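Local structure of glyoxalase-related enzyme, AraC type (Clostridium phytofermentans, 3BT3) at residues W113-R127 / I131-I145. The protein is of unknown function but belongs to the VOC superfamily and, as a glyoxalase-related protein of AraC type, may serve in transcription regulation. Sequence-based numbering, arbitrary orientation.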
ATOM      1  N   TRP A 113      17.280 -16.989  -2.061  1.00 37.23           N
ATOM      2  CA  TRP A 113      15.877 -17.074  -2.426  1.00 35.34           C
ATOM      3  C   TRP A 113      15.771 -17.306  -3.938  1.00 37.83           C
ATOM      4  O   TRP A 113      16.289 -16.518  -4.733  1.00 38.67           O
ATOM      5  CB  TRP A 113      15.164 -15.793  -2.013  1.00 30.96           C
ATOM      6  CG  TRP A 113      13.689 -15.905  -2.053  1.00 27.60           C
ATOM      7  CD1 TRP A 113      12.855 -15.374  -2.983  1.00 26.01           C
ATOM      8  CD2 TRP A 113      12.863 -16.607  -1.122  1.00 24.72           C
ATOM      9  NE1 TRP A 113      11.556 -15.700  -2.694  1.00 28.07           N
ATOM     10  CE2 TRP A 113      11.532 -16.459  -1.555  1.00 25.95           C
ATOM     11  CE3 TRP A 113      13.121 -17.348   0.038  1.00 23.39           C
ATOM     12  CZ2 TRP A 113      10.454 -17.025  -0.867  1.00 27.01           C
ATOM     13  CZ3 TRP A 113      12.048 -17.913   0.725  1.00 25.06           C
ATOM     14  CH2 TRP A 113      10.731 -17.747   0.270  1.00 24.84           C
ATOM     15  N   ASP A 114      15.114 -18.396  -4.330  1.00 37.70           N
ATOM     16  CA  ASP A 114      14.976 -18.728  -5.742  1.00 38.89           C
ATOM     17  C   ASP A 114      13.632 -18.412  -6.367  1.00 37.32           C
ATOM     18  O   ASP A 114      13.480 -18.521  -7.582  1.00 35.84           O
ATOM     19  CB  ASP A 114      15.301 -20.205  -5.984  1.00 42.50           C
ATOM     20  CG  ASP A 114      16.791 -20.445  -6.148  1.00 48.32           C
ATOM     21  OD1 ASP A 114      17.433 -19.642  -6.869  1.00 50.61           O
ATOM     22  OD2 ASP A 114      17.320 -21.425  -5.570  1.00 49.28           O
ATOM     23  N   GLN A 115      12.661 -18.024  -5.544  1.00 34.86           N
ATOM     24  CA  GLN A 115      11.340 -17.693  -6.049  1.00 33.24           C
ATOM     25  C   GLN A 115      11.264 -16.216  -6.433  1.00 32.63           C
ATOM     26  O   GLN A 115      10.554 -15.418  -5.811  1.00 33.04           O
ATOM     27  CB  GLN A 115      10.276 -18.022  -5.007  1.00 33.81           C
ATOM     28  CG  GLN A 115      10.297 -19.458  -4.534  1.00 32.49           C
ATOM     29  CD  GLN A 115       9.194 -19.732  -3.532  1.00 35.83           C
ATOM     30  OE1 GLN A 115       8.013 -19.715  -3.878  1.00 38.61           O
ATOM     31  NE2 GLN A 115       9.571 -19.972  -2.277  1.00 36.61           N
ATOM     32  N   ILE A 116      12.025 -15.873  -7.463  1.00 31.18           N
ATOM     33  CA  ILE A 116      12.101 -14.528  -8.015  1.00 30.70           C
ATOM     34  C   ILE A 116      12.101 -14.744  -9.528  1.00 31.86           C
ATOM     35  O   ILE A 116      12.913 -15.502 -10.046  1.00 32.16           O
ATOM     36  CB  ILE A 116      13.417 -13.827  -7.587  1.00 31.03           C
ATOM     37  CG1 ILE A 116      13.731 -12.645  -8.506  1.00 32.50           C
ATOM     38  CG2 ILE A 116      14.571 -14.802  -7.652  1.00 30.37           C
ATOM     39  CD1 ILE A 116      12.736 -11.531  -8.449  1.00 34.18           C
ATOM     40  N   SER A 117      11.179 -14.106 -10.232  1.00 31.91           N
ATOM     41  CA  SER A 117      11.101 -14.251 -11.681  1.00 31.61           C
ATOM     42  C   SER A 117      12.274 -13.526 -12.322  1.00 31.03           C
ATOM     43  O   SER A 117      12.956 -12.742 -11.666  1.00 30.04           O
ATOM     44  CB  SER A 117       9.803 -13.638 -12.212  1.00 32.37           C
ATOM     45  OG  SER A 117       9.889 -12.226 -12.200  1.00 30.06           O
ATOM     46  N   ASP A 118      12.515 -13.795 -13.599  1.00 31.27           N
ATOM     47  CA  ASP A 118      13.591 -13.116 -14.307  1.00 33.26           C
ATOM     48  C   ASP A 118      13.146 -11.680 -14.580  1.00 33.00           C
ATOM     49  O   ASP A 118      11.958 -11.369 -14.523  1.00 32.31           O
ATOM     50  CB  ASP A 118      13.898 -13.820 -15.639  1.00 36.95           C
ATOM     51  CG  ASP A 118      14.763 -15.072 -15.468  1.00 41.86           C
ATOM     52  OD1 ASP A 118      15.942 -14.942 -15.056  1.00 44.12           O
ATOM     53  OD2 ASP A 118      14.263 -16.185 -15.749  1.00 42.29           O
ATOM     54  N   ILE A 119      14.105 -10.804 -14.851  1.00 34.05           N
ATOM     55  CA  ILE A 119      13.807  -9.413 -15.166  1.00 33.03           C
ATOM     56  C   ILE A 119      13.377  -9.331 -16.633  1.00 34.46           C
ATOM     57  O   ILE A 119      14.031  -9.886 -17.512  1.00 33.95           O
ATOM     58  CB  ILE A 119      15.047  -8.521 -14.968  1.00 32.47           C
ATOM     59  CG1 ILE A 119      15.410  -8.457 -13.483  1.00 33.01           C
ATOM     60  CG2 ILE A 119      14.784  -7.123 -15.534  1.00 33.19           C
ATOM     61  CD1 ILE A 119      16.596  -7.560 -13.169  1.00 32.35           C
ATOM     62  N   TYR A 120      12.275  -8.643 -16.902  1.00 35.86           N
ATOM     63  CA  TYR A 120      11.799  -8.520 -18.275  1.00 37.52           C
ATOM     64  C   TYR A 120      11.209  -7.139 -18.538  1.00 37.22           C
ATOM     65  O   TYR A 120      10.837  -6.427 -17.608  1.00 36.05           O
ATOM     66  CB  TYR A 120      10.774  -9.610 -18.558  1.00 40.43           C
ATOM     67  CG  TYR A 120       9.545  -9.515 -17.703  1.00 45.26           C
ATOM     68  CD1 TYR A 120       8.492  -8.668 -18.059  1.00 48.56           C
ATOM     69  CD2 TYR A 120       9.418 -10.282 -16.547  1.00 46.08           C
ATOM     70  CE1 TYR A 120       7.338  -8.593 -17.289  1.00 50.63           C
ATOM     71  CE2 TYR A 120       8.267 -10.213 -15.766  1.00 49.99           C
ATOM     72  CZ  TYR A 120       7.228  -9.368 -16.145  1.00 52.12           C
ATOM     73  OH  TYR A 120       6.073  -9.312 -15.395  1.00 53.53           O
ATOM     74  N   THR A 121      11.127  -6.765 -19.808  1.00 36.90           N
ATOM     75  CA  THR A 121      10.623  -5.452 -20.183  1.00 37.17           C
ATOM     76  C   THR A 121       9.109  -5.377 -20.402  1.00 38.10           C
ATOM     77  O   THR A 121       8.528  -6.161 -21.153  1.00 36.74           O
ATOM     78  CB  THR A 121      11.354  -4.956 -21.445  1.00 38.53           C
ATOM     79  OG1 THR A 121      12.771  -5.013 -21.224  1.00 36.46           O
ATOM     80  CG2 THR A 121      10.956  -3.519 -21.770  1.00 37.28           C
ATOM     81  N   GLN A 122       8.476  -4.425 -19.726  1.00 38.84           N
ATOM     82  CA  GLN A 122       7.035  -4.220 -19.833  1.00 39.69           C
ATOM     83  C   GLN A 122       6.696  -3.265 -20.976  1.00 39.91           C
ATOM     84  O   GLN A 122       7.444  -2.331 -21.266  1.00 38.62           O
ATOM     85  CB  GLN A 122       6.477  -3.651 -18.527  1.00 39.35           C
ATOM     86  CG  GLN A 122       6.406  -4.637 -17.378  1.00 41.51           C
ATOM     87  CD  GLN A 122       5.340  -5.700 -17.577  1.00 43.40           C
ATOM     88  OE1 GLN A 122       5.027  -6.456 -16.659  1.00 44.59           O
ATOM     89  NE2 GLN A 122       4.783  -5.765 -18.775  1.00 40.85           N
ATOM     90  N   PRO A 123       5.542  -3.476 -21.629  1.00 41.20           N
ATOM     91  CA  PRO A 123       5.144  -2.606 -22.740  1.00 40.42           C
ATOM     92  C   PRO A 123       5.078  -1.156 -22.307  1.00 39.77           C
ATOM     93  O   PRO A 123       5.356  -0.264 -23.101  1.00 40.22           O
ATOM     94  CB  PRO A 123       3.770  -3.134 -23.125  1.00 41.30           C
ATOM     95  CG  PRO A 123       3.817  -4.574 -22.692  1.00 43.35           C
ATOM     96  CD  PRO A 123       4.516  -4.498 -21.369  1.00 40.30           C
ATOM     97  N   TRP A 124       4.724  -0.921 -21.045  1.00 38.96           N
ATOM     98  CA  TRP A 124       4.608   0.449 -20.557  1.00 37.15           C
ATOM     99  C   TRP A 124       5.891   1.187 -20.228  1.00 37.22           C
ATOM    100  O   TRP A 124       5.849   2.214 -19.556  1.00 39.39           O
ATOM    101  CB  TRP A 124       3.654   0.533 -19.357  1.00 36.29           C
ATOM    102  CG  TRP A 124       3.752  -0.588 -18.359  1.00 34.45           C
ATOM    103  CD1 TRP A 124       3.188  -1.831 -18.462  1.00 32.26           C
ATOM    104  CD2 TRP A 124       4.440  -0.561 -17.104  1.00 30.58           C
ATOM    105  NE1 TRP A 124       3.481  -2.576 -17.346  1.00 32.44           N
ATOM    106  CE2 TRP A 124       4.248  -1.823 -16.495  1.00 31.33           C
ATOM    107  CE3 TRP A 124       5.200   0.408 -16.433  1.00 32.32           C
ATOM    108  CZ2 TRP A 124       4.794  -2.149 -15.242  1.00 31.00           C
ATOM    109  CZ3 TRP A 124       5.748   0.086 -15.180  1.00 32.11           C
ATOM    110  CH2 TRP A 124       5.536  -1.183 -14.601  1.00 31.34           C
ATOM    111  N   GLY A 125       7.026   0.676 -20.689  1.00 36.30           N
ATOM    112  CA  GLY A 125       8.282   1.374 -20.462  1.00 36.30           C
ATOM    113  C   GLY A 125       9.111   1.110 -19.215  1.00 37.80           C
ATOM    114  O   GLY A 125       9.779   2.024 -18.709  1.00 38.80           O
ATOM    115  N   ALA A 126       9.098  -0.120 -18.713  1.00 35.25           N
ATOM    116  CA  ALA A 126       9.894  -0.432 -17.534  1.00 33.57           C
ATOM    117  C   ALA A 126      10.319  -1.891 -17.464  1.00 33.10           C
ATOM    118  O   ALA A 126       9.686  -2.780 -18.040  1.00 32.09           O
ATOM    119  CB  ALA A 126       9.125  -0.062 -16.269  1.00 31.59           C
ATOM    120  N   ARG A 127      11.415  -2.135 -16.762  1.00 32.83           N
ATOM    121  CA  ARG A 127      11.872  -3.496 -16.587  1.00 32.19           C
ATOM    122  C   ARG A 127      11.309  -3.924 -15.237  1.00 32.86           C
ATOM    123  O   ARG A 127      11.267  -3.138 -14.293  1.00 31.06           O
ATOM    124  CB  ARG A 127      13.400  -3.571 -16.606  1.00 30.72           C
ATOM    125  CG  ARG A 127      13.996  -3.331 -17.989  1.00 32.02           C
ATOM    126  CD  ARG A 127      15.323  -4.050 -18.145  1.00 31.13           C
ATOM    127  NE  ARG A 127      16.322  -3.510 -17.242  1.00 29.48           N
ATOM    128  CZ  ARG A 127      17.373  -4.186 -16.791  1.00 30.90           C
ATOM    129  NH1 ARG A 127      17.578  -5.447 -17.157  1.00 28.34           N
ATOM    130  NH2 ARG A 127      18.217  -3.592 -15.958  1.00 31.99           N
ATOM    131  N   ILE A 131       8.622 -11.045  -6.958  1.00 28.30           N
ATOM    132  CA  ILE A 131       9.177 -11.935  -5.955  1.00 27.93           C
ATOM    133  C   ILE A 131       8.036 -12.503  -5.141  1.00 29.08           C
ATOM    134  O   ILE A 131       7.067 -11.807  -4.862  1.00 30.76           O
ATOM    135  CB  ILE A 131      10.118 -11.166  -5.004  1.00 28.87           C
ATOM    136  CG1 ILE A 131      11.177 -10.438  -5.831  1.00 30.89           C
ATOM    137  CG2 ILE A 131      10.775 -12.118  -4.003  1.00 24.90           C
ATOM    138  CD1 ILE A 131      12.171  -9.645  -5.010  1.00 34.35           C
ATOM    139  N   THR A 132       8.145 -13.775  -4.781  1.00 28.42           N
ATOM    140  CA  THR A 132       7.139 -14.419  -3.960  1.00 27.57           C
ATOM    141  C   THR A 132       7.720 -14.387  -2.551  1.00 28.63           C
ATOM    142  O   THR A 132       8.860 -14.800  -2.353  1.00 28.63           O
ATOM    143  CB  THR A 132       6.930 -15.874  -4.381  1.00 28.33           C
ATOM    144  OG1 THR A 132       6.517 -15.920  -5.753  1.00 28.00           O
ATOM    145  CG2 THR A 132       5.868 -16.526  -3.505  1.00 25.82           C
ATOM    146  N   THR A 133       6.955 -13.889  -1.580  1.00 27.64           N
ATOM    147  CA  THR A 133       7.456 -13.809  -0.210  1.00 27.86           C
ATOM    148  C   THR A 133       7.323 -15.134   0.506  1.00 27.70           C
ATOM    149  O   THR A 133       6.740 -16.077  -0.026  1.00 26.57           O
ATOM    150  CB  THR A 133       6.699 -12.755   0.629  1.00 28.05           C
ATOM    151  OG1 THR A 133       5.350 -13.194   0.870  1.00 27.59           O
ATOM    152  CG2 THR A 133       6.682 -11.436  -0.091  1.00 27.43           C
ATOM    153  N   THR A 134       7.856 -15.189   1.724  1.00 29.53           N
ATOM    154  CA  THR A 134       7.800 -16.400   2.540  1.00 31.75           C
ATOM    155  C   THR A 134       6.355 -16.707   2.898  1.00 32.39           C
ATOM    156  O   THR A 134       6.039 -17.812   3.316  1.00 33.81           O
ATOM    157  CB  THR A 134       8.605 -16.248   3.867  1.00 31.94           C
ATOM    158  OG1 THR A 134       8.657 -17.507   4.547  1.00 33.94           O
ATOM    159  CG2 THR A 134       7.938 -15.241   4.793  1.00 32.50           C
ATOM    160  N   ASP A 135       5.481 -15.719   2.730  1.00 32.64           N
ATOM    161  CA  ASP A 135       4.073 -15.890   3.054  1.00 32.66           C
ATOM    162  C   ASP A 135       3.226 -16.227   1.838  1.00 32.27           C
ATOM    163  O   ASP A 135       2.040 -16.503   1.967  1.00 31.02           O
ATOM    164  CB  ASP A 135       3.542 -14.617   3.713  1.00 33.63           C
ATOM    165  CG  ASP A 135       4.255 -14.300   5.011  1.00 36.98           C
ATOM    166  OD1 ASP A 135       4.860 -13.213   5.131  1.00 35.49           O
ATOM    167  OD2 ASP A 135       4.214 -15.157   5.916  1.00 39.04           O
ATOM    168  N   GLY A 136       3.834 -16.185   0.656  1.00 32.64           N
ATOM    169  CA  GLY A 136       3.097 -16.494  -0.555  1.00 32.30           C
ATOM    170  C   GLY A 136       2.645 -15.319  -1.413  1.00 32.06           C
ATOM    171  O   GLY A 136       2.292 -15.528  -2.568  1.00 32.52           O
ATOM    172  N   CYS A 137       2.651 -14.099  -0.879  1.00 30.18           N
ATOM    173  CA  CYS A 137       2.226 -12.937  -1.660  1.00 30.92           C
ATOM    174  C   CYS A 137       3.248 -12.623  -2.723  1.00 29.47           C
ATOM    175  O   CYS A 137       4.413 -13.031  -2.634  1.00 28.69           O
ATOM    176  CB  CYS A 137       2.096 -11.667  -0.815  1.00 33.29           C
ATOM    177  SG  CYS A 137       1.766 -11.887   0.901  1.00 44.80           S
ATOM    178  N   ILE A 138       2.800 -11.849  -3.704  1.00 27.22           N
ATOM    179  CA  ILE A 138       3.634 -11.421  -4.807  1.00 24.90           C
ATOM    180  C   ILE A 138       4.016  -9.956  -4.659  1.00 24.25           C
ATOM    181  O   ILE A 138       3.167  -9.108  -4.368  1.00 24.56           O
ATOM    182  CB  ILE A 138       2.899 -11.570  -6.167  1.00 24.43           C
ATOM    183  CG1 ILE A 138       2.476 -13.026  -6.394  1.00 25.19           C
ATOM    184  CG2 ILE A 138       3.784 -11.062  -7.287  1.00 21.58           C
ATOM    185  CD1 ILE A 138       3.603 -14.033  -6.272  1.00 25.20           C
ATOM    186  N   LEU A 139       5.293  -9.661  -4.862  1.00 23.91           N
ATOM    187  CA  LEU A 139       5.764  -8.287  -4.810  1.00 23.42           C
ATOM    188  C   LEU A 139       6.325  -7.962  -6.181  1.00 24.28           C
ATOM    189  O   LEU A 139       7.222  -8.657  -6.676  1.00 21.14           O
ATOM    190  CB  LEU A 139       6.868  -8.109  -3.768  1.00 22.43           C
ATOM    191  CG  LEU A 139       6.525  -8.364  -2.309  1.00 23.42           C
ATOM    192  CD1 LEU A 139       7.713  -7.996  -1.445  1.00 21.15           C
ATOM    193  CD2 LEU A 139       5.301  -7.541  -1.920  1.00 24.22           C
ATOM    194  N   ARG A 140       5.799  -6.908  -6.791  1.00 24.18           N
ATOM    195  CA  ARG A 140       6.268  -6.486  -8.104  1.00 24.08           C
ATOM    196  C   ARG A 140       7.250  -5.328  -7.975  1.00 25.17           C
ATOM    197  O   ARG A 140       7.002  -4.354  -7.272  1.00 25.92           O
ATOM    198  CB  ARG A 140       5.082  -6.083  -8.982  1.00 22.70           C
ATOM    199  CG  ARG A 140       4.140  -7.244  -9.301  1.00 24.37           C
ATOM    200  CD  ARG A 140       2.961  -6.814 -10.159  1.00 19.49           C
ATOM    201  NE  ARG A 140       3.402  -6.195 -11.402  1.00 25.21           N
ATOM    202  CZ  ARG A 140       2.590  -5.616 -12.283  1.00 27.61           C
ATOM    203  NH1 ARG A 140       1.283  -5.576 -12.064  1.00 29.19           N
ATOM    204  NH2 ARG A 140       3.084  -5.072 -13.386  1.00 28.45           N
ATOM    205  N   PHE A 141       8.383  -5.455  -8.648  1.00 26.04           N
ATOM    206  CA  PHE A 141       9.405  -4.419  -8.624  1.00 28.04           C
ATOM    207  C   PHE A 141       9.629  -3.953 -10.057  1.00 29.70           C
ATOM    208  O   PHE A 141       9.702  -4.772 -10.979  1.00 30.43           O
ATOM    209  CB  PHE A 141      10.705  -4.980  -8.045  1.00 28.34           C
ATOM    210  CG  PHE A 141      10.620  -5.319  -6.577  1.00 29.45           C
ATOM    211  CD1 PHE A 141      10.856  -4.346  -5.608  1.00 30.19           C
ATOM    212  CD2 PHE A 141      10.295  -6.605  -6.163  1.00 29.70           C
ATOM    213  CE1 PHE A 141      10.773  -4.650  -4.249  1.00 30.53           C
ATOM    214  CE2 PHE A 141      10.207  -6.921  -4.805  1.00 30.77           C
ATOM    215  CZ  PHE A 141      10.448  -5.945  -3.849  1.00 30.71           C
ATOM    216  N   PHE A 142       9.714  -2.647 -10.268  1.00 29.40           N
ATOM    217  CA  PHE A 142       9.943  -2.165 -11.617  1.00 31.75           C
ATOM    218  C   PHE A 142      10.838  -0.950 -11.640  1.00 34.11           C
ATOM    219  O   PHE A 142      10.950  -0.225 -10.650  1.00 35.98           O
ATOM    220  CB  PHE A 142       8.609  -1.863 -12.328  1.00 31.30           C
ATOM    221  CG  PHE A 142       7.884  -0.658 -11.793  1.00 29.93           C
ATOM    222  CD1 PHE A 142       8.186   0.617 -12.260  1.00 28.85           C
ATOM    223  CD2 PHE A 142       6.916  -0.798 -10.802  1.00 29.52           C
ATOM    224  CE1 PHE A 142       7.536   1.739 -11.742  1.00 29.81           C
ATOM    225  CE2 PHE A 142       6.261   0.312 -10.280  1.00 29.66           C
ATOM    226  CZ  PHE A 142       6.573   1.586 -10.751  1.00 28.30           C
ATOM    227  N   GLU A 143      11.498  -0.759 -12.775  1.00 36.57           N
ATOM    228  CA  GLU A 143      12.384   0.377 -12.992  1.00 38.85           C
ATOM    229  C   GLU A 143      12.145   0.829 -14.424  1.00 40.01           C
ATOM    230  O   GLU A 143      12.261   0.036 -15.370  1.00 36.08           O
ATOM    231  CB  GLU A 143      13.847  -0.027 -12.804  1.00 39.74           C
ATOM    232  CG  GLU A 143      14.806   1.145 -12.875  1.00 42.17           C
ATOM    233  CD  GLU A 143      16.244   0.760 -12.562  1.00 45.81           C
ATOM    234  OE1 GLU A 143      17.071   1.680 -12.387  1.00 47.03           O
ATOM    235  OE2 GLU A 143      16.556  -0.449 -12.495  1.00 44.21           O
ATOM    236  N   SER A 144      11.789   2.097 -14.585  1.00 41.86           N
ATOM    237  CA  SER A 144      11.517   2.630 -15.909  1.00 47.44           C
ATOM    238  C   SER A 144      12.792   2.737 -16.748  1.00 49.17           C
ATOM    239  O   SER A 144      13.893   2.875 -16.211  1.00 48.35           O
ATOM    240  CB  SER A 144      10.848   3.995 -15.785  1.00 49.42           C
ATOM    241  OG  SER A 144      11.579   4.825 -14.906  1.00 53.45           O
ATOM    242  N   ILE A 145      12.638   2.658 -18.066  1.00 51.05           N
ATOM    243  CA  ILE A 145      13.779   2.746 -18.966  1.00 53.18           C
ATOM    244  C   ILE A 145      13.936   4.176 -19.480  1.00 53.04           C
ATOM    245  O   ILE A 145      15.047   4.735 -19.343  1.00 53.24           O
ATOM    246  CB  ILE A 145      13.616   1.817 -20.185  1.00 54.48           C
ATOM    247  CG1 ILE A 145      12.896   0.533 -19.786  1.00 54.76           C
ATOM    248  CG2 ILE A 145      14.990   1.476 -20.749  1.00 55.21           C
ATOM    249  CD1 ILE A 145      12.574  -0.365 -20.964  1.00 54.89           C
TER
HETATM  250  O   HOH W   1      17.065  -0.684 -15.378  1.00 35.56           O
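R127 and E143 form an antiparallel hydrogen-bonded pair, with R127 N to E143 O at 2.7 Å and E143 N to R127 O at 2.8 Å, and A126 faces S144 in the adjoining non-hydrogen-bonded pair. I145 N donates to G125 O and carries the ladder into the 122-126 turn. At the far end, strand 126-132 meets the chain before strand 120-122: T132 N gives Q115 O a nearly straight bond of 3.1 Å, and I116 and I131 make a single bridge. W113 lies beside this end. Its CG is anti to the backbone N (chi1 -167°), which brings NE1 to T132 O at 2.9 Å, a weak, bent bond near the ring plane. CH2 reaches T134 CA. I116 CD1 packs against I131 CG1. W124 points the edge of its six-membered ring at one face of F142, in a T-shaped pair with planes at 76° and W124 CH2 3.7 Å from F142 CG. The guanidinium of R140 approaches the W124 ring edge and is salt-bridged to E128. R127 and E143 extend from the same face of the sheet. Water 1 lies between them: R127 NH2 donates to it, and it donates weakly to E143 OE2. R127 NH2 also pairs with D102, and E143 OE2 accepts from I101 N. The contact thus joins three successive strands of a four-stranded mixed sheet with order 1-4-3-2, as in the βαβββ modules of VOC proteins. Its backbone bonds set the register, while apolar and aromatic contacts fill in beside them. R127 and E143 are linked through water; D102 probably offsets the charge of R127, while the I101 amide at the start of helix 101-110 would probably stabilise the carboxylate of E143.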